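Local coordinates for DUTPase (Staphylococcus phage 11, PDB 4GV8), which hydrolyses dUTP to dUMP and pyrophosphate as a jelly-roll enzyme of the trimeric dUTPase family and, as a moonlighting protein, has a second role besides catalysis, at the interface of chains A and B. Residues are numbered along the deposited sequence; one frame, centred on the assembly and turned at random. Chains: chain A/B, DUTPase.

Contact 1: the interface of chains A and B. Residues chain A 3-5, 27, 54; chain B 143, 145-147.
Strand 146-149 of chain B docks in parallel on the N-terminal strand 4-9 of chain A, the C-terminal arm exchange typical of trimeric jelly-roll dUTPases, bridging A:Thr4 with B:Glu146 and A:Leu5 with B:Leu147. The backbone N of A:Leu5 donates to the carbonyl O of B:Glu146 over 3.0 Å, almost along the C=O axis. On the other side of the bridge the amide N of B:Glu146 reaches the carbonyl O of A:Asn3 at 3.2 Å, in the carbonyl plane but more bent, 142° at the hydrogen.

A:Leu5 carries much of the apolar contact. Its CB rests 3.7 Å from CG of B:Pro145. With CG anti to the backbone N (chi1 176°), the branch then divides: CD1 turns to CZ3 of the B:Trp143 indole, while CD2 meets CD2 of B:Leu147 at 3.8 Å, the two leucines running alongside each other in the same direction.

B:Trp143, itself anti to its backbone N (chi1 -177°), pushes the far rim of its six-membered ring tip to tip against A:Pro54, CZ3 being 3.5 Å from CD of the proline. Within chain B, CD of B:Pro145 sits 3.4 Å above the centre of the indole, which should steady the ring's tilt.

On the far side of the B:Pro145 ring from the indole, A:Tyr27 reaches in with its phenol. The hydroxyl OH gives a short bond of 2.7 Å to the carbonyl O of B:Pro145, in the carbonyl plane and on a lone pair, so the tyrosine fixes the carbonyl just ahead of the strand. The CD1-CE1 side of the same ring meets the tip of B:Leu147, whose CD2 lies 3.8 Å from CE1.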
ATOM      1  N   ASN A   3      16.429  19.049  10.169  1.00 79.68           N
ATOM      2  CA  ASN A   3      17.166  20.030   9.279  1.00 76.79           C
ATOM      3  C   ASN A   3      16.272  20.710   8.150  1.00 64.00           C
ATOM      4  O   ASN A   3      15.169  21.214   8.462  1.00 64.74           O
ATOM      5  CB  ASN A   3      18.448  19.341   8.753  1.00 79.78           C
ATOM      6  CG  ASN A   3      19.461  20.326   8.175  1.00 97.95           C
ATOM      7  OD1 ASN A   3      19.528  21.491   8.594  1.00102.54           O
ATOM      8  ND2 ASN A   3      20.239  19.867   7.183  1.00 91.84           N
ATOM      9  N   THR A   4      16.746  20.771   6.892  1.00 60.72           N
ATOM     10  CA  THR A   4      15.957  21.269   5.729  1.00 56.77           C
ATOM     11  C   THR A   4      16.005  20.293   4.489  1.00 56.28           C
ATOM     12  O   THR A   4      16.976  19.590   4.278  1.00 54.50           O
ATOM     13  CB  THR A   4      16.246  22.761   5.277  1.00 60.56           C
ATOM     14  OG1 THR A   4      17.233  22.804   4.258  1.00 63.15           O
ATOM     15  CG2 THR A   4      16.619  23.722   6.415  1.00 56.32           C
ATOM     16  N   LEU A   5      14.895  20.228   3.750  1.00 55.35           N
ATOM     17  CA  LEU A   5      14.722  19.403   2.589  1.00 51.48           C
ATOM     18  C   LEU A   5      14.582  20.328   1.389  1.00 51.77           C
ATOM     19  O   LEU A   5      13.667  21.174   1.368  1.00 48.11           O
ATOM     20  CB  LEU A   5      13.439  18.563   2.716  1.00 49.72           C
ATOM     21  CG  LEU A   5      13.110  17.714   1.455  1.00 50.30           C
ATOM     22  CD1 LEU A   5      14.132  16.584   1.286  1.00 50.80           C
ATOM     23  CD2 LEU A   5      11.698  17.169   1.477  1.00 54.60           C
ATOM     24  N   TYR A  27       3.952  15.909   4.064  1.00 49.65           N
ATOM     25  CA  TYR A  27       3.762  17.099   3.262  1.00 48.70           C
ATOM     26  C   TYR A  27       2.815  16.662   2.162  1.00 43.98           C
ATOM     27  O   TYR A  27       3.033  15.663   1.498  1.00 41.85           O
ATOM     28  CB  TYR A  27       5.079  17.628   2.647  1.00 47.30           C
ATOM     29  CG  TYR A  27       6.213  17.741   3.633  1.00 47.31           C
ATOM     30  CD1 TYR A  27       6.510  18.956   4.263  1.00 50.37           C
ATOM     31  CD2 TYR A  27       6.969  16.602   3.985  1.00 53.15           C
ATOM     32  CE1 TYR A  27       7.507  19.046   5.204  1.00 48.32           C
ATOM     33  CE2 TYR A  27       7.990  16.680   4.927  1.00 53.92           C
ATOM     34  CZ  TYR A  27       8.246  17.914   5.524  1.00 54.97           C
ATOM     35  OH  TYR A  27       9.241  18.002   6.447  1.00 56.30           O
ATOM     36  N   PRO A  54      17.994  13.037   1.785  1.00 47.73           N
ATOM     37  CA  PRO A  54      19.350  12.611   2.074  1.00 47.84           C
ATOM     38  C   PRO A  54      19.511  11.093   2.255  1.00 47.50           C
ATOM     39  O   PRO A  54      18.529  10.324   2.459  1.00 47.10           O
ATOM     40  CB  PRO A  54      19.743  13.372   3.389  1.00 47.26           C
ATOM     41  CG  PRO A  54      18.547  14.110   3.806  1.00 47.90           C
ATOM     42  CD  PRO A  54      17.373  13.646   2.979  1.00 49.97           C
TER
ATOM     43  N   TRP B 143      11.127  12.107   9.729  1.00 43.39           N
ATOM     44  CA  TRP B 143      11.875  13.292   9.583  1.00 46.92           C
ATOM     45  C   TRP B 143      10.969  14.280   8.937  1.00 49.33           C
ATOM     46  O   TRP B 143      10.418  14.017   7.834  1.00 46.02           O
ATOM     47  CB  TRP B 143      13.100  12.988   8.714  1.00 48.99           C
ATOM     48  CG  TRP B 143      14.046  14.136   8.526  1.00 52.41           C
ATOM     49  CD1 TRP B 143      14.720  14.843   9.510  1.00 58.63           C
ATOM     50  CD2 TRP B 143      14.543  14.709   7.240  1.00 56.43           C
ATOM     51  NE1 TRP B 143      15.511  15.804   8.953  1.00 54.97           N
ATOM     52  CE2 TRP B 143      15.475  15.767   7.604  1.00 53.32           C
ATOM     53  CE3 TRP B 143      14.272  14.481   5.880  1.00 56.01           C
ATOM     54  CZ2 TRP B 143      16.118  16.563   6.638  1.00 53.54           C
ATOM     55  CZ3 TRP B 143      14.915  15.288   4.918  1.00 58.91           C
ATOM     56  CH2 TRP B 143      15.823  16.305   5.298  1.00 56.05           C
ATOM     57  N   PRO B 145      11.611  17.927   8.288  1.00 50.24           N
ATOM     58  CA  PRO B 145      12.358  19.186   8.130  1.00 53.73           C
ATOM     59  C   PRO B 145      11.524  20.399   7.637  1.00 51.66           C
ATOM     60  O   PRO B 145      10.411  20.282   7.129  1.00 49.32           O
ATOM     61  CB  PRO B 145      13.400  18.811   7.075  1.00 46.45           C
ATOM     62  CG  PRO B 145      12.694  17.816   6.217  1.00 49.42           C
ATOM     63  CD  PRO B 145      11.947  16.963   7.211  1.00 48.76           C
ATOM     64  N   GLU B 146      12.102  21.575   7.756  1.00 55.46           N
ATOM     65  CA  GLU B 146      11.586  22.723   7.033  1.00 58.89           C
ATOM     66  C   GLU B 146      11.946  22.518   5.568  1.00 53.11           C
ATOM     67  O   GLU B 146      12.895  21.808   5.241  1.00 51.08           O
ATOM     68  CB  GLU B 146      12.114  24.058   7.618  1.00 63.31           C
ATOM     69  CG  GLU B 146      11.824  24.122   9.118  1.00 71.70           C
ATOM     70  CD  GLU B 146      11.934  25.503   9.776  1.00 80.49           C
ATOM     71  OE1 GLU B 146      12.476  26.475   9.148  1.00 77.42           O
ATOM     72  OE2 GLU B 146      11.469  25.577  10.963  1.00 64.05           O
ATOM     73  N   LEU B 147      11.155  23.098   4.680  1.00 48.54           N
ATOM     74  CA  LEU B 147      11.393  22.966   3.252  1.00 53.28           C
ATOM     75  C   LEU B 147      12.123  24.242   2.769  1.00 56.49           C
ATOM     76  O   LEU B 147      11.806  25.354   3.239  1.00 58.79           O
ATOM     77  CB  LEU B 147      10.039  22.793   2.508  1.00 52.78           C
ATOM     78  CG  LEU B 147       9.137  21.576   2.752  1.00 52.23           C
ATOM     79  CD1 LEU B 147       7.967  21.604   1.769  1.00 49.37           C
ATOM     80  CD2 LEU B 147       9.942  20.288   2.627  1.00 47.31           C
TER

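Contact 2: the interface of chains A and B. Residues chain A 19, 24-27, 138-140; chain B 55, 58, 81, 142-145.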
ATOM      1  N   ARG A  19       3.008  21.091   4.618  1.00 55.84           N
ATOM      2  CA  ARG A  19       2.612  20.524   5.885  1.00 60.07           C
ATOM      3  C   ARG A  19       1.304  21.250   6.363  1.00 59.96           C
ATOM      4  O   ARG A  19       1.314  22.437   6.629  1.00 57.72           O
ATOM      5  CB  ARG A  19       3.736  20.692   6.900  1.00 61.10           C
ATOM      6  CG  ARG A  19       3.836  19.528   7.864  1.00 65.06           C
ATOM      7  CD  ARG A  19       4.822  19.881   8.952  1.00 63.79           C
ATOM      8  NE  ARG A  19       4.880  18.870   9.983  1.00 61.87           N
ATOM      9  CZ  ARG A  19       5.699  18.933  11.033  1.00 67.66           C
ATOM     10  NH1 ARG A  19       6.487  19.996  11.181  1.00 64.15           N
ATOM     11  NH2 ARG A  19       5.730  17.947  11.949  1.00 57.78           N
ATOM     12  N   ASP A  24       1.853  17.190  11.795  1.00 55.59           N
ATOM     13  CA  ASP A  24       1.648  16.227  10.734  1.00 54.97           C
ATOM     14  C   ASP A  24       2.966  15.516  10.319  1.00 51.53           C
ATOM     15  O   ASP A  24       4.042  16.111  10.328  1.00 50.69           O
ATOM     16  CB  ASP A  24       0.956  16.887   9.511  1.00 55.42           C
ATOM     17  CG  ASP A  24      -0.544  17.005   9.695  1.00 57.92           C
ATOM     18  OD1 ASP A  24      -1.056  16.624  10.785  1.00 66.28           O
ATOM     19  OD2 ASP A  24      -1.236  17.491   8.787  1.00 58.94           O
ATOM     20  N   ALA A  25       2.841  14.214  10.019  1.00 54.80           N
ATOM     21  CA  ALA A  25       3.959  13.360   9.596  1.00 49.04           C
ATOM     22  C   ALA A  25       4.589  13.861   8.304  1.00 57.11           C
ATOM     23  O   ALA A  25       5.809  14.004   8.232  1.00 63.21           O
ATOM     24  CB  ALA A  25       3.491  11.931   9.443  1.00 45.33           C
ATOM     25  N   GLY A  26       3.740  14.161   7.311  1.00 58.25           N
ATOM     26  CA  GLY A  26       4.204  14.546   5.991  1.00 66.74           C
ATOM     27  C   GLY A  26       3.725  15.860   5.365  1.00 62.11           C
ATOM     28  O   GLY A  26       3.215  16.793   6.023  1.00 55.04           O
ATOM     29  N   TYR A  27       3.952  15.909   4.064  1.00 49.65           N
ATOM     30  CA  TYR A  27       3.762  17.099   3.262  1.00 48.70           C
ATOM     31  C   TYR A  27       2.815  16.662   2.162  1.00 43.98           C
ATOM     32  O   TYR A  27       3.033  15.663   1.498  1.00 41.85           O
ATOM     33  CB  TYR A  27       5.079  17.628   2.647  1.00 47.30           C
ATOM     34  CG  TYR A  27       6.213  17.741   3.633  1.00 47.31           C
ATOM     35  CD1 TYR A  27       6.510  18.956   4.263  1.00 50.37           C
ATOM     36  CD2 TYR A  27       6.969  16.602   3.985  1.00 53.15           C
ATOM     37  CE1 TYR A  27       7.507  19.046   5.204  1.00 48.32           C
ATOM     38  CE2 TYR A  27       7.990  16.680   4.927  1.00 53.92           C
ATOM     39  CZ  TYR A  27       8.246  17.914   5.524  1.00 54.97           C
ATOM     40  OH  TYR A  27       9.241  18.002   6.447  1.00 56.30           O
ATOM     41  N   VAL A 138       5.908  11.375   3.208  1.00 38.30           N
ATOM     42  CA  VAL A 138       6.358  11.155   4.585  1.00 41.48           C
ATOM     43  C   VAL A 138       7.783  10.561   4.459  1.00 42.53           C
ATOM     44  O   VAL A 138       7.979   9.586   3.717  1.00 43.16           O
ATOM     45  CB  VAL A 138       5.450  10.129   5.335  1.00 42.04           C
ATOM     46  CG1 VAL A 138       5.964   9.907   6.752  1.00 41.49           C
ATOM     47  CG2 VAL A 138       3.969  10.578   5.292  1.00 41.63           C
ATOM     48  N   ILE A 139       8.753  11.110   5.176  1.00 41.85           N
ATOM     49  CA  ILE A 139      10.192  10.724   5.028  1.00 40.51           C
ATOM     50  C   ILE A 139      10.604   9.952   6.285  1.00 44.89           C
ATOM     51  O   ILE A 139      10.394  10.427   7.430  1.00 41.78           O
ATOM     52  CB  ILE A 139      11.064  11.949   4.786  1.00 47.82           C
ATOM     53  CG1 ILE A 139      10.546  12.724   3.529  1.00 46.78           C
ATOM     54  CG2 ILE A 139      12.524  11.570   4.650  1.00 43.81           C
ATOM     55  CD1 ILE A 139      11.255  14.026   3.285  1.00 52.87           C
ATOM     56  N   VAL A 140      11.104   8.727   6.077  1.00 40.08           N
ATOM     57  CA  VAL A 140      11.367   7.778   7.167  1.00 40.61           C
ATOM     58  C   VAL A 140      12.868   7.430   7.100  1.00 42.54           C
ATOM     59  O   VAL A 140      13.434   7.288   5.996  1.00 41.75           O
ATOM     60  CB  VAL A 140      10.410   6.533   7.035  1.00 41.27           C
ATOM     61  CG1 VAL A 140      10.658   5.513   8.132  1.00 45.09           C
ATOM     62  CG2 VAL A 140       8.936   6.998   7.109  1.00 40.94           C
TER
ATOM     63  N   GLU B  55       5.144  13.329  18.580  1.00 52.47           N
ATOM     64  CA  GLU B  55       5.760  14.034  17.491  1.00 58.48           C
ATOM     65  C   GLU B  55       7.094  13.349  17.122  1.00 55.54           C
ATOM     66  O   GLU B  55       7.817  12.850  17.985  1.00 52.74           O
ATOM     67  CB  GLU B  55       5.937  15.516  17.860  1.00 61.96           C
ATOM     68  CG  GLU B  55       6.194  16.378  16.618  1.00 75.08           C
ATOM     69  CD  GLU B  55       6.439  17.861  16.899  1.00 76.97           C
ATOM     70  OE1 GLU B  55       6.264  18.308  18.077  1.00 64.65           O
ATOM     71  OE2 GLU B  55       6.809  18.552  15.906  1.00 70.88           O
ATOM     72  N   VAL B  58       5.279   8.340  13.068  1.00 41.38           N
ATOM     73  CA  VAL B  58       4.042   8.146  12.326  1.00 42.03           C
ATOM     74  C   VAL B  58       3.556   6.701  12.542  1.00 44.80           C
ATOM     75  O   VAL B  58       4.380   5.747  12.656  1.00 40.42           O
ATOM     76  CB  VAL B  58       4.207   8.427  10.845  1.00 39.39           C
ATOM     77  CG1 VAL B  58       5.094   7.334  10.133  1.00 35.08           C
ATOM     78  CG2 VAL B  58       2.840   8.584  10.218  1.00 42.55           C
ATOM     79  N   ASP B  81      -1.109  10.593  12.066  1.00 45.64           N
ATOM     80  CA  ASP B  81      -0.224  11.668  12.550  1.00 47.68           C
ATOM     81  C   ASP B  81      -0.138  11.705  14.070  1.00 49.16           C
ATOM     82  O   ASP B  81      -1.121  11.405  14.807  1.00 47.67           O
ATOM     83  CB  ASP B  81      -0.685  13.047  12.050  1.00 47.34           C
ATOM     84  CG  ASP B  81      -0.838  13.106  10.555  1.00 48.22           C
ATOM     85  OD1 ASP B  81       0.170  13.275   9.835  1.00 47.85           O
ATOM     86  OD2 ASP B  81      -1.998  13.003  10.093  1.00 51.95           O
ATOM     87  N   ILE B 142      10.009   9.513  12.015  1.00 46.99           N
ATOM     88  CA  ILE B 142       9.963  10.310  10.797  1.00 45.38           C
ATOM     89  C   ILE B 142      10.902  11.500  10.887  1.00 47.88           C
ATOM     90  O   ILE B 142      11.377  11.842  11.960  1.00 45.69           O
ATOM     91  CB  ILE B 142       8.542  10.793  10.447  1.00 43.77           C
ATOM     92  CG1 ILE B 142       7.906  11.545  11.643  1.00 45.12           C
ATOM     93  CG2 ILE B 142       7.720   9.602   9.986  1.00 41.33           C
ATOM     94  CD1 ILE B 142       6.567  12.173  11.394  1.00 37.72           C
ATOM     95  N   TRP B 143      11.127  12.107   9.729  1.00 43.39           N
ATOM     96  CA  TRP B 143      11.875  13.292   9.583  1.00 46.92           C
ATOM     97  C   TRP B 143      10.969  14.280   8.937  1.00 49.33           C
ATOM     98  O   TRP B 143      10.418  14.017   7.834  1.00 46.02           O
ATOM     99  CB  TRP B 143      13.100  12.988   8.714  1.00 48.99           C
ATOM    100  CG  TRP B 143      14.046  14.136   8.526  1.00 52.41           C
ATOM    101  CD1 TRP B 143      14.720  14.843   9.510  1.00 58.63           C
ATOM    102  CD2 TRP B 143      14.543  14.709   7.240  1.00 56.43           C
ATOM    103  NE1 TRP B 143      15.511  15.804   8.953  1.00 54.97           N
ATOM    104  CE2 TRP B 143      15.475  15.767   7.604  1.00 53.32           C
ATOM    105  CE3 TRP B 143      14.272  14.481   5.880  1.00 56.01           C
ATOM    106  CZ2 TRP B 143      16.118  16.563   6.638  1.00 53.54           C
ATOM    107  CZ3 TRP B 143      14.915  15.288   4.918  1.00 58.91           C
ATOM    108  CH2 TRP B 143      15.823  16.305   5.298  1.00 56.05           C
ATOM    109  N   THR B 144      10.788  15.426   9.613  1.00 44.01           N
ATOM    110  CA  THR B 144       9.864  16.440   9.148  1.00 50.76           C
ATOM    111  C   THR B 144      10.607  17.795   9.157  1.00 51.84           C
ATOM    112  O   THR B 144      10.236  18.708   9.918  1.00 47.63           O
ATOM    113  CB  THR B 144       8.582  16.555  10.033  1.00 50.11           C
ATOM    114  OG1 THR B 144       8.972  17.083  11.306  1.00 57.14           O
ATOM    115  CG2 THR B 144       7.919  15.177  10.267  1.00 46.11           C
ATOM    116  N   PRO B 145      11.611  17.927   8.288  1.00 50.24           N
ATOM    117  CA  PRO B 145      12.358  19.186   8.130  1.00 53.73           C
ATOM    118  C   PRO B 145      11.524  20.399   7.637  1.00 51.66           C
ATOM    119  O   PRO B 145      10.411  20.282   7.129  1.00 49.32           O
ATOM    120  CB  PRO B 145      13.400  18.811   7.075  1.00 46.45           C
ATOM    121  CG  PRO B 145      12.694  17.816   6.217  1.00 49.42           C
ATOM    122  CD  PRO B 145      11.947  16.963   7.211  1.00 48.76           C
TER
HETATM  123  O   HOH W   1       8.036  13.379   6.723  1.00 37.75           O
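Backbone hydrogen bonding marks the crossover where chain B leaves its own body: the amide N of B:Trp143 donates to the carbonyl O of A:Ile139 at 2.9 Å, a bond within the antiparallel bridge of the two residues; the donor stands above the carbonyl plane. Beside it a water joins the N of A:Ile139 and the carbonyl O atoms of A:Ala25 and B:Trp143.

Among the polar side chains, B:Asp81, the catalytic aspartate of dUTPase motif 3 in the dUTP-analogue pocket, meets motif 1, to which A:Asp24 to A:Tyr27 belong. Its OD1 takes the amide N of A:Ala25 on the anti lone pair at 2.8 Å, nearly straight at 166°, which may help to position the carboxylate. It also stacks on the A:Asp24 carboxylate, the planes 24° apart, a proximity that may raise the proton affinity of one of them. The extended A:Arg19 grips the carbonyl O of A:Asp24 side-on, NE at 2.9 Å on a lone pair and NH2 from above the carbonyl plane. CB of B:Thr144 lies 3.7 Å above a guanidinium face, displaced from its centre. B:Glu55 OE2, 4.1 Å from NH2 of A:Arg19, could offer a weak electrostatic attraction at most.

Apolar packing is tight around A:Ala25. CD1 of B:Ile142, its CG1 flanked by both backbone N and carbonyl carbon (chi1 54°), presses on CA at 3.4 Å, and CG2 of B:Val58 meets CB. B:Ile142 crosses A:Val138 obliquely, CG2 meeting CG1, while CG2 of A:Ile139 lies at the B:Trp143 indole edge, in its plane.

The loop before strand 27-30 and strand 133-141 of chain A here meet strand 57-63, the B:Asp81 segment and the arm linker of chain B, closing the junction between two jelly rolls.

Contact 1 and contact 2 lie about 9 Å apart, measured between the centres of their C-alpha atoms, and share A:Tyr27, B:Trp143 and B:Pro145. They are successive stages along one path of chain B: contact 2 holds the linker as it passes from its own subunit onto chain A, and contact 1 receives the strand that follows. Because A:Tyr27 begins strand 27-30 and belongs to both, docking of the linker and of the strand is likely to be coupled. In the deposited trimer, the same exchange repeated between subunits would tie the assembly together in a ring.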